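Local coordinates for protein vanadium-dependent haloperoxidase (Zobellia galactanivorans, PDB 4CIT) that probably uses a vanadate cofactor and hydrogen peroxide to oxidise iodide, as a bacterial vanadium-dependent iodoperoxidase, at residues Y68-A73 with A115-S120; E75-T80 with L94-P100; A88-N92 with N445-M449. All blocks are in the same frame, centred on the assembly; numbering follows the deposited sequence.

Interaction 1 of 3, residues Y68-A73 with A115-S120; sequences YPNVAA and AHMELS
P69 and H116 meet at the nearest point of the two backbones, and the side chain of H116 is the piece to trace. Its CB faces the methyl of A73. CG stands anti to the backbone N (chi1 -171°), which swings the ring across to the other helix and under the proline. There CB of P69 sits over one face, 3.7 Å from the centroid of the H116 ring and only 12° off the ring normal, a clear CH-pi contact. CD2 of H116 also comes within 3.5 Å of P69 O, which lies above the ring plane on the same side as the proline CB. At the tip NE2 of H116 lies 3.1 Å from OD1 of N70, whose side chain runs alongside the ring and points the same way. ND1 goes to a third partner, donating to or accepting from S44 OG of helix 38-55, and that bond should limit how the ring can turn.

The proline ring continues the packing past the imidazole. CG of P69 lies 3.9 Å from CB of L119 and 3.5 Å from OG of S120. OG of S120 folds back onto its own helix, donating to H116 O at 2.9 Å from above the carbonyl plane, while the backbone N of S120 reaches the same oxygen from the opposite face. One turn further along, the CB of A72 touches CD1 of L119 at 3.5 Å and also rests on the CB of A115.

All the touching residues are buried. Small alanines and a proline let the axes of the two short segments approach to 8.0 Å, running nearly antiparallel. Helix 59-80 is kinked at P69, whose N makes no bond to the turn before. The arrangement is plain antiparallel helix packing within the largely helical haloperoxidase fold, away from the vanadate site.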
loop_
_atom_site.group_PDB
_atom_site.type_symbol
_atom_site.label_atom_id
_atom_site.label_comp_id
_atom_site.label_asym_id
_atom_site.label_seq_id
_atom_site.Cartn_x
_atom_site.Cartn_y
_atom_site.Cartn_z
ATOM N N TYR A 68 -6.671 0.965 8.023
ATOM C CA TYR A 68 -7.593 1.120 9.109
ATOM C C TYR A 68 -9.093 1.151 8.684
ATOM O O TYR A 68 -9.927 0.509 9.323
ATOM C CB TYR A 68 -7.294 2.330 9.974
ATOM C CG TYR A 68 -6.150 2.058 10.923
ATOM C CD1 TYR A 68 -6.311 1.202 12.044
ATOM C CD2 TYR A 68 -4.959 2.677 10.744
ATOM C CE1 TYR A 68 -5.259 0.980 12.952
ATOM C CE2 TYR A 68 -3.872 2.434 11.606
ATOM C CZ TYR A 68 -4.027 1.615 12.717
ATOM O OH TYR A 68 -2.994 1.432 13.570
ATOM N N PRO A 69 -9.445 1.897 7.649
ATOM C CA PRO A 69 -10.838 1.903 7.257
ATOM C C PRO A 69 -11.322 0.531 6.739
ATOM O O PRO A 69 -12.455 0.133 7.000
ATOM C CB PRO A 69 -10.872 2.947 6.172
ATOM C CG PRO A 69 -9.713 3.877 6.496
ATOM C CD PRO A 69 -8.659 2.882 6.844
ATOM N N ASN A 70 -10.476 -0.214 6.041
ATOM C CA ASN A 70 -10.842 -1.566 5.700
ATOM C C ASN A 70 -11.036 -2.443 6.885
ATOM O O ASN A 70 -12.007 -3.251 6.914
ATOM C CB ASN A 70 -9.820 -2.181 4.722
ATOM C CG ASN A 70 -9.899 -1.550 3.370
ATOM O OD1 ASN A 70 -11.023 -1.205 2.868
ATOM N ND2 ASN A 70 -8.767 -1.561 2.659
ATOM N N VAL A 71 -10.178 -2.366 7.920
ATOM C CA VAL A 71 -10.354 -3.193 9.105
ATOM C C VAL A 71 -11.695 -2.911 9.731
ATOM O O VAL A 71 -12.386 -3.871 10.171
ATOM C CB VAL A 71 -9.160 -3.022 10.121
ATOM C CG1 VAL A 71 -9.412 -3.654 11.460
ATOM C CG2 VAL A 71 -7.894 -3.580 9.509
ATOM N N ALA A 72 -12.048 -1.613 9.876
ATOM C CA ALA A 72 -13.367 -1.275 10.423
ATOM C C ALA A 72 -14.568 -1.899 9.687
ATOM O O ALA A 72 -15.451 -2.530 10.296
ATOM C CB ALA A 72 -13.540 0.258 10.549
ATOM N N ALA A 73 -14.565 -1.763 8.364
ATOM C CA ALA A 73 -15.600 -2.397 7.563
ATOM C C ALA A 73 -15.605 -3.885 7.643
ATOM O O ALA A 73 -16.674 -4.529 7.807
ATOM C CB ALA A 73 -15.402 -1.980 6.148
ATOM N N ALA A 115 -18.630 3.284 8.084
ATOM C CA ALA A 115 -17.357 3.189 8.894
ATOM C C ALA A 115 -16.099 3.515 8.043
ATOM O O ALA A 115 -15.195 4.281 8.484
ATOM C CB ALA A 115 -17.281 1.836 9.547
ATOM N N HIS A 116 -16.049 2.916 6.850
ATOM C CA HIS A 116 -14.900 3.082 5.929
ATOM C C HIS A 116 -14.733 4.597 5.590
ATOM O O HIS A 116 -13.636 5.155 5.690
ATOM C CB HIS A 116 -15.092 2.250 4.695
ATOM C CG HIS A 116 -13.899 2.196 3.835
ATOM N ND1 HIS A 116 -13.520 3.244 3.029
ATOM C CD2 HIS A 116 -12.952 1.225 3.680
ATOM C CE1 HIS A 116 -12.358 2.939 2.454
ATOM N NE2 HIS A 116 -12.018 1.710 2.810
ATOM N N MET A 117 -15.847 5.256 5.198
ATOM C CA MET A 117 -15.756 6.649 4.838
ATOM C C MET A 117 -15.378 7.512 6.005
ATOM O O MET A 117 -14.597 8.442 5.875
ATOM C CB MET A 117 -17.060 7.141 4.201
ATOM C CG MET A 117 -17.391 6.485 2.917
ATOM S SD MET A 117 -18.807 7.164 1.923
ATOM C CE MET A 117 -20.134 6.767 3.073
ATOM N N GLU A 118 -15.964 7.244 7.175
ATOM C CA GLU A 118 -15.670 8.095 8.322
ATOM C C GLU A 118 -14.179 8.007 8.729
ATOM O O GLU A 118 -13.516 9.008 8.938
ATOM C CB GLU A 118 -16.500 7.593 9.564
ATOM C CG GLU A 118 -16.107 8.161 10.918
ATOM C CD GLU A 118 -16.206 9.659 11.069
ATOM O OE1 GLU A 118 -16.836 10.332 10.262
ATOM O OE2 GLU A 118 -15.469 10.211 11.934
ATOM N N LEU A 119 -13.607 6.783 8.763
ATOM C CA LEU A 119 -12.184 6.664 9.106
ATOM C C LEU A 119 -11.286 7.198 8.014
ATOM O O LEU A 119 -10.274 7.842 8.326
ATOM C CB LEU A 119 -11.799 5.234 9.457
ATOM C CG LEU A 119 -12.504 4.826 10.723
ATOM C CD1 LEU A 119 -12.111 3.454 11.007
ATOM C CD2 LEU A 119 -12.095 5.641 11.932
ATOM N N SER A 120 -11.661 6.972 6.769
ATOM C CA SER A 120 -10.916 7.537 5.656
ATOM C C SER A 120 -10.829 9.104 5.795
ATOM O O SER A 120 -9.774 9.677 5.664
ATOM C CB SER A 120 -11.506 7.189 4.366
ATOM O OG SER A 120 -11.360 5.819 4.086
#

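Interaction 2 of 3, residues E75-T80 with L94-P100; sequences EIVAAT and LTAIPEP. With NA (sodium ion), chain G.
Water 1 joins A79 to E99, donating to A79 O at 2.6 Å and to OE2 of E99 at 2.8 Å. More acceptors crowd this water than it has protons, so the two bonds need not be made together. E99 bends at chi2, which folds its carboxylate back toward A79; the segments share no direct hydrogen bond.

The dry part of the contact belongs to I97. Its CG1 stands between the backbone N and the carbonyl carbon (chi1 57°), a crowded position that sends CD1 down onto the helix. CD1 of I97 lands 3.5 Å from E75 O and 3.8 Å from CB of E75, and the CB of A79, a turn further along the helix, also touches it. CD1 of I97 also reaches CG1 of I76 at 4.2 Å, the two isoleucine side chains crossing at about a right angle. Of the E75 side chain, I97 meets the CB end, while the buried carboxylate is held by S86 OG and the backbone N of L87. At the other end CG2 of T80 brushes the ring of P100, while OG1 of T80 donates back to I76 O at 2.8 Å.

Just beyond, A78 O binds a sodium ion at 2.2 Å, together with three waters and the carbonyl oxygens of N81 and Y84, so the metal ties A78 to the chain that follows.

Loop 94-100 is held between helix 59-80 and helix 146-167, where I97 packs on Y155 and H162; helix 59-80 itself turns I76 to Y108 and A115 of helix 108-123 and V77 to helix 307-335.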
loop_
_atom_site.group_PDB
_atom_site.type_symbol
_atom_site.label_atom_id
_atom_site.label_comp_id
_atom_site.label_asym_id
_atom_site.label_seq_id
_atom_site.Cartn_x
_atom_site.Cartn_y
_atom_site.Cartn_z
ATOM N N GLU A 75 -14.503 -5.715 10.094
ATOM C CA GLU A 75 -15.074 -6.169 11.372
ATOM C C GLU A 75 -16.620 -6.232 11.406
ATOM O O GLU A 75 -17.231 -7.094 12.055
ATOM C CB GLU A 75 -14.552 -5.384 12.573
ATOM C CG GLU A 75 -13.075 -5.620 12.846
ATOM C CD GLU A 75 -12.818 -7.113 13.235
ATOM O OE1 GLU A 75 -13.302 -7.633 14.303
ATOM O OE2 GLU A 75 -12.305 -7.828 12.390
ATOM N N ILE A 76 -17.238 -5.292 10.806
ATOM C CA ILE A 76 -18.737 -5.286 10.651
ATOM C C ILE A 76 -19.243 -6.506 9.923
ATOM O O ILE A 76 -20.155 -7.244 10.400
ATOM C CB ILE A 76 -19.250 -3.974 10.096
ATOM C CG1 ILE A 76 -19.075 -2.854 11.113
ATOM C CG2 ILE A 76 -20.752 -4.144 9.729
ATOM C CD1 ILE A 76 -19.247 -1.453 10.508
ATOM N N VAL A 77 -18.596 -6.802 8.806
ATOM C CA VAL A 77 -18.853 -8.033 8.098
ATOM C C VAL A 77 -18.636 -9.278 8.906
ATOM O O VAL A 77 -19.544 -10.135 8.973
ATOM C CB VAL A 77 -18.071 -8.091 6.791
ATOM C CG1 VAL A 77 -18.212 -9.441 6.125
ATOM C CG2 VAL A 77 -18.558 -7.030 5.893
ATOM N N ALA A 78 -17.512 -9.411 9.596
ATOM C CA ALA A 78 -17.182 -10.564 10.425
ATOM C C ALA A 78 -18.206 -10.774 11.602
ATOM O O ALA A 78 -18.545 -11.899 11.969
ATOM C CB ALA A 78 -15.818 -10.456 10.983
ATOM N N ALA A 79 -18.702 -9.693 12.095
ATOM C CA ALA A 79 -19.583 -9.790 13.246
ATOM C C ALA A 79 -20.943 -10.364 12.819
ATOM O O ALA A 79 -21.764 -10.808 13.673
ATOM C CB ALA A 79 -19.770 -8.418 13.824
ATOM N N THR A 80 -21.251 -10.242 11.541
ATOM C CA THR A 80 -22.548 -10.506 11.021
ATOM C C THR A 80 -22.582 -11.545 9.929
ATOM O O THR A 80 -23.608 -11.769 9.379
ATOM C CB THR A 80 -23.193 -9.228 10.486
ATOM O OG1 THR A 80 -22.429 -8.591 9.439
ATOM C CG2 THR A 80 -23.392 -8.248 11.632
ATOM N N LEU A 94 -6.084 -5.010 18.956
ATOM C CA LEU A 94 -7.446 -4.867 18.497
ATOM C C LEU A 94 -8.342 -5.802 19.307
ATOM O O LEU A 94 -8.139 -7.018 19.380
ATOM C CB LEU A 94 -7.551 -5.264 17.062
ATOM C CG LEU A 94 -8.985 -5.176 16.498
ATOM C CD1 LEU A 94 -9.547 -3.784 16.614
ATOM C CD2 LEU A 94 -8.989 -5.696 15.062
ATOM N N THR A 95 -9.313 -5.164 19.956
ATOM C CA THR A 95 -10.403 -5.849 20.659
ATOM C C THR A 95 -11.731 -5.831 19.951
ATOM O O THR A 95 -11.928 -5.184 18.910
ATOM C CB THR A 95 -10.642 -5.236 22.075
ATOM O OG1 THR A 95 -11.071 -3.879 21.932
ATOM C CG2 THR A 95 -9.359 -5.374 22.961
ATOM N N ALA A 96 -12.662 -6.604 20.488
ATOM C CA ALA A 96 -13.964 -6.762 19.790
ATOM C C ALA A 96 -14.741 -5.462 19.584
ATOM O O ALA A 96 -14.914 -4.617 20.511
ATOM C CB ALA A 96 -14.792 -7.845 20.451
ATOM N N ILE A 97 -15.281 -5.293 18.373
ATOM C CA ILE A 97 -16.186 -4.153 18.097
ATOM C C ILE A 97 -17.528 -4.341 18.807
ATOM O O ILE A 97 -17.916 -5.465 19.126
ATOM C CB ILE A 97 -16.458 -3.882 16.616
ATOM C CG1 ILE A 97 -17.034 -5.084 15.878
ATOM C CG2 ILE A 97 -15.156 -3.383 15.865
ATOM C CD1 ILE A 97 -17.756 -4.715 14.598
ATOM N N PRO A 98 -18.239 -3.234 18.994
ATOM C CA PRO A 98 -19.571 -3.350 19.514
ATOM C C PRO A 98 -20.419 -4.166 18.575
ATOM O O PRO A 98 -20.289 -4.002 17.375
ATOM C CB PRO A 98 -20.090 -1.883 19.518
ATOM C CG PRO A 98 -18.905 -1.034 19.387
ATOM C CD PRO A 98 -17.780 -1.843 18.871
ATOM N N GLU A 99 -21.323 -4.987 19.121
ATOM C CA GLU A 99 -22.329 -5.713 18.329
ATOM C C GLU A 99 -23.501 -4.797 17.951
ATOM O O GLU A 99 -23.767 -3.888 18.662
ATOM C CB GLU A 99 -22.853 -6.886 19.172
ATOM C CG GLU A 99 -21.807 -7.997 19.378
ATOM C CD GLU A 99 -21.565 -8.900 18.148
ATOM O OE1 GLU A 99 -22.169 -8.780 17.045
ATOM O OE2 GLU A 99 -20.699 -9.765 18.267
ATOM N N PRO A 100 -24.233 -5.095 16.880
ATOM C CA PRO A 100 -25.345 -4.278 16.523
ATOM C C PRO A 100 -26.526 -4.564 17.473
ATOM O O PRO A 100 -26.638 -5.670 18.050
ATOM C CB PRO A 100 -25.667 -4.728 15.130
ATOM C CG PRO A 100 -25.158 -6.119 14.974
ATOM C CD PRO A 100 -23.940 -6.143 15.856
HETATM NA NA NA G . -18.220 -14.055 11.558
HETATM O O HOH W 1 -20.994 -11.480 16.023
HETATM O O HOH W 2 -16.738 -13.784 14.021
HETATM O O HOH W 3 -20.220 -14.573 12.648
HETATM O O HOH W 4 -17.764 -16.380 11.855
#

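Interaction 3 of 3, residues A88-N92 with N445-M449; sequences AGQLN and NKLHM
The flat carboxamide of Q90 reaches over to the backbone of L447 and H448, and its outer end, carrying both the oxygen and the nitrogen, comes up to the N and O of H448. As modelled, NE2 of Q90 is 3.0 Å from H448 N and OE1 of Q90 is 2.9 Å from H448 O, donor facing donor and acceptor facing acceptor. The amide is therefore probably turned over; with the two atoms exchanged, both approaches may be hydrogen bonds. The other flat group, the imidazole of H448, leads away from residues 88-92, and its side chain packs on N85 earlier in the same loop.

The side chain of Q90 is extended beyond CG, which carries the amide past L447 to the next residue. Lower down, CB of Q90 meets CD2 of L447 at 4.1 Å. CD2 of L447 touches CD2 of L91 at 4.0 Å, the two leucines crossing at about a right angle as the apolar part of the contact; L91 in turn packs on V71 of helix 59-80.

On the other flank K446, fully stretched, lays CE near the carbonyl of Q90. NZ of K446 donates to water 5 at 2.9 Å, and this water is placed to donate to Q90 O and to OD1 of N92, each at 2.7 Å, though more acceptors surround it than it has protons.

Chemically, the end of helix 426-446 and the residues after it are joined to the loop by a small leucine contact flanked by polar links. If the amide is turned, Q90 may bond both backbone groups of H448, and the ammonium of K446 gives hydrogen bonds to V213 O and water 5.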
loop_
_atom_site.group_PDB
_atom_site.type_symbol
_atom_site.label_atom_id
_atom_site.label_comp_id
_atom_site.label_asym_id
_atom_site.label_seq_id
_atom_site.Cartn_x
_atom_site.Cartn_y
_atom_site.Cartn_z
ATOM N N ALA A 88 -10.238 -9.279 15.631
ATOM C CA ALA A 88 -9.947 -8.934 17.027
ATOM C C ALA A 88 -9.193 -10.137 17.642
ATOM O O ALA A 88 -9.492 -11.318 17.363
ATOM C CB ALA A 88 -11.250 -8.704 17.840
ATOM N N GLY A 89 -8.151 -9.866 18.388
ATOM C CA GLY A 89 -7.354 -10.866 18.907
ATOM C C GLY A 89 -6.257 -11.329 17.947
ATOM O O GLY A 89 -5.374 -12.135 18.336
ATOM N N GLN A 90 -6.359 -10.911 16.692
ATOM C CA GLN A 90 -5.393 -11.316 15.646
ATOM C C GLN A 90 -4.456 -10.151 15.236
ATOM O O GLN A 90 -3.267 -10.392 14.928
ATOM C CB GLN A 90 -6.124 -11.850 14.427
ATOM C CG GLN A 90 -7.130 -12.979 14.676
ATOM C CD GLN A 90 -7.484 -13.717 13.393
ATOM O OE1 GLN A 90 -8.647 -13.752 12.870
ATOM N NE2 GLN A 90 -6.501 -14.354 12.885
ATOM N N LEU A 91 -4.954 -8.952 15.206
ATOM C CA LEU A 91 -4.139 -7.776 14.936
ATOM C C LEU A 91 -3.690 -7.179 16.256
ATOM O O LEU A 91 -4.496 -7.155 17.240
ATOM C CB LEU A 91 -4.900 -6.723 14.115
ATOM C CG LEU A 91 -5.504 -7.111 12.794
ATOM C CD1 LEU A 91 -6.113 -5.997 11.984
ATOM C CD2 LEU A 91 -4.456 -7.786 11.991
ATOM N N ASN A 92 -2.471 -6.601 16.311
ATOM C CA ASN A 92 -1.954 -6.083 17.580
ATOM C C ASN A 92 -2.801 -5.026 18.258
ATOM O O ASN A 92 -3.036 -4.004 17.681
ATOM C CB ASN A 92 -0.523 -5.521 17.309
ATOM C CG ASN A 92 0.480 -6.665 16.878
ATOM O OD1 ASN A 92 0.371 -7.825 17.358
ATOM N ND2 ASN A 92 1.456 -6.325 16.074
ATOM N N ASN A 445 -0.332 -16.769 6.733
ATOM C CA ASN A 445 -0.288 -17.967 7.585
ATOM C C ASN A 445 -0.774 -17.612 8.945
ATOM O O ASN A 445 -1.182 -18.552 9.689
ATOM C CB ASN A 445 1.148 -18.552 7.655
ATOM C CG ASN A 445 1.514 -19.328 6.418
ATOM O OD1 ASN A 445 0.664 -19.878 5.747
ATOM N ND2 ASN A 445 2.808 -19.393 6.114
ATOM N N LYS A 446 -0.672 -16.340 9.343
ATOM C CA LYS A 446 -1.077 -15.945 10.694
ATOM C C LYS A 446 -2.567 -15.616 10.726
ATOM O O LYS A 446 -3.255 -16.124 11.629
ATOM C CB LYS A 446 -0.203 -14.836 11.237
ATOM C CG LYS A 446 -0.611 -14.414 12.644
ATOM C CD LYS A 446 0.388 -13.459 13.196
ATOM C CE LYS A 446 -0.201 -12.680 14.365
ATOM N NZ LYS A 446 0.795 -11.778 15.035
ATOM N N LEU A 447 -3.099 -14.803 9.790
ATOM C CA LEU A 447 -4.481 -14.323 9.840
ATOM C C LEU A 447 -5.499 -15.387 9.400
ATOM O O LEU A 447 -5.440 -15.909 8.289
ATOM C CB LEU A 447 -4.733 -13.033 9.015
ATOM C CG LEU A 447 -3.846 -11.850 9.445
ATOM C CD1 LEU A 447 -4.219 -10.615 8.599
ATOM C CD2 LEU A 447 -3.958 -11.567 10.939
ATOM N N HIS A 448 -6.394 -15.739 10.280
ATOM C CA HIS A 448 -7.486 -16.689 9.923
ATOM C C HIS A 448 -8.721 -15.910 9.781
ATOM O O HIS A 448 -9.384 -15.585 10.788
ATOM C CB HIS A 448 -7.603 -17.735 10.977
ATOM C CG HIS A 448 -8.550 -18.844 10.650
ATOM N ND1 HIS A 448 -9.099 -19.648 11.635
ATOM C CD2 HIS A 448 -9.061 -19.276 9.469
ATOM C CE1 HIS A 448 -9.933 -20.508 11.084
ATOM N NE2 HIS A 448 -9.909 -20.319 9.775
ATOM N N MET A 449 -9.072 -15.591 8.567
ATOM C CA MET A 449 -10.252 -14.801 8.271
ATOM C C MET A 449 -11.364 -15.627 7.655
ATOM O O MET A 449 -12.484 -15.560 8.081
ATOM C CB MET A 449 -9.854 -13.562 7.430
ATOM C CG MET A 449 -8.829 -12.658 8.146
ATOM S SD MET A 449 -7.975 -11.332 7.069
ATOM C CE MET A 449 -9.309 -10.459 6.413
HETATM O O HOH W 5 -1.056 -9.947 16.361
#

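How the interactions relate
From the N terminus, helix 59-80 supplies the first segments of interactions 1 and 2 in succession. The chain then enters the loop that gives 88-92 to interaction 3 and doubles back at 94-100, closing interaction 2. Helix 108-123 follows and closes the wider loop of interaction 1, so interaction 2 lies wholly within it. Interaction 3 crosses both, since its partner at 445-449 comes more than 350 residues later, bringing the end of helix 426-446 and the residues after it back to this early loop. The three touch: A115 meets I76, V71 packs on both L94 and L91, and L94 O probably accepts a hydrogen bond from G89 N.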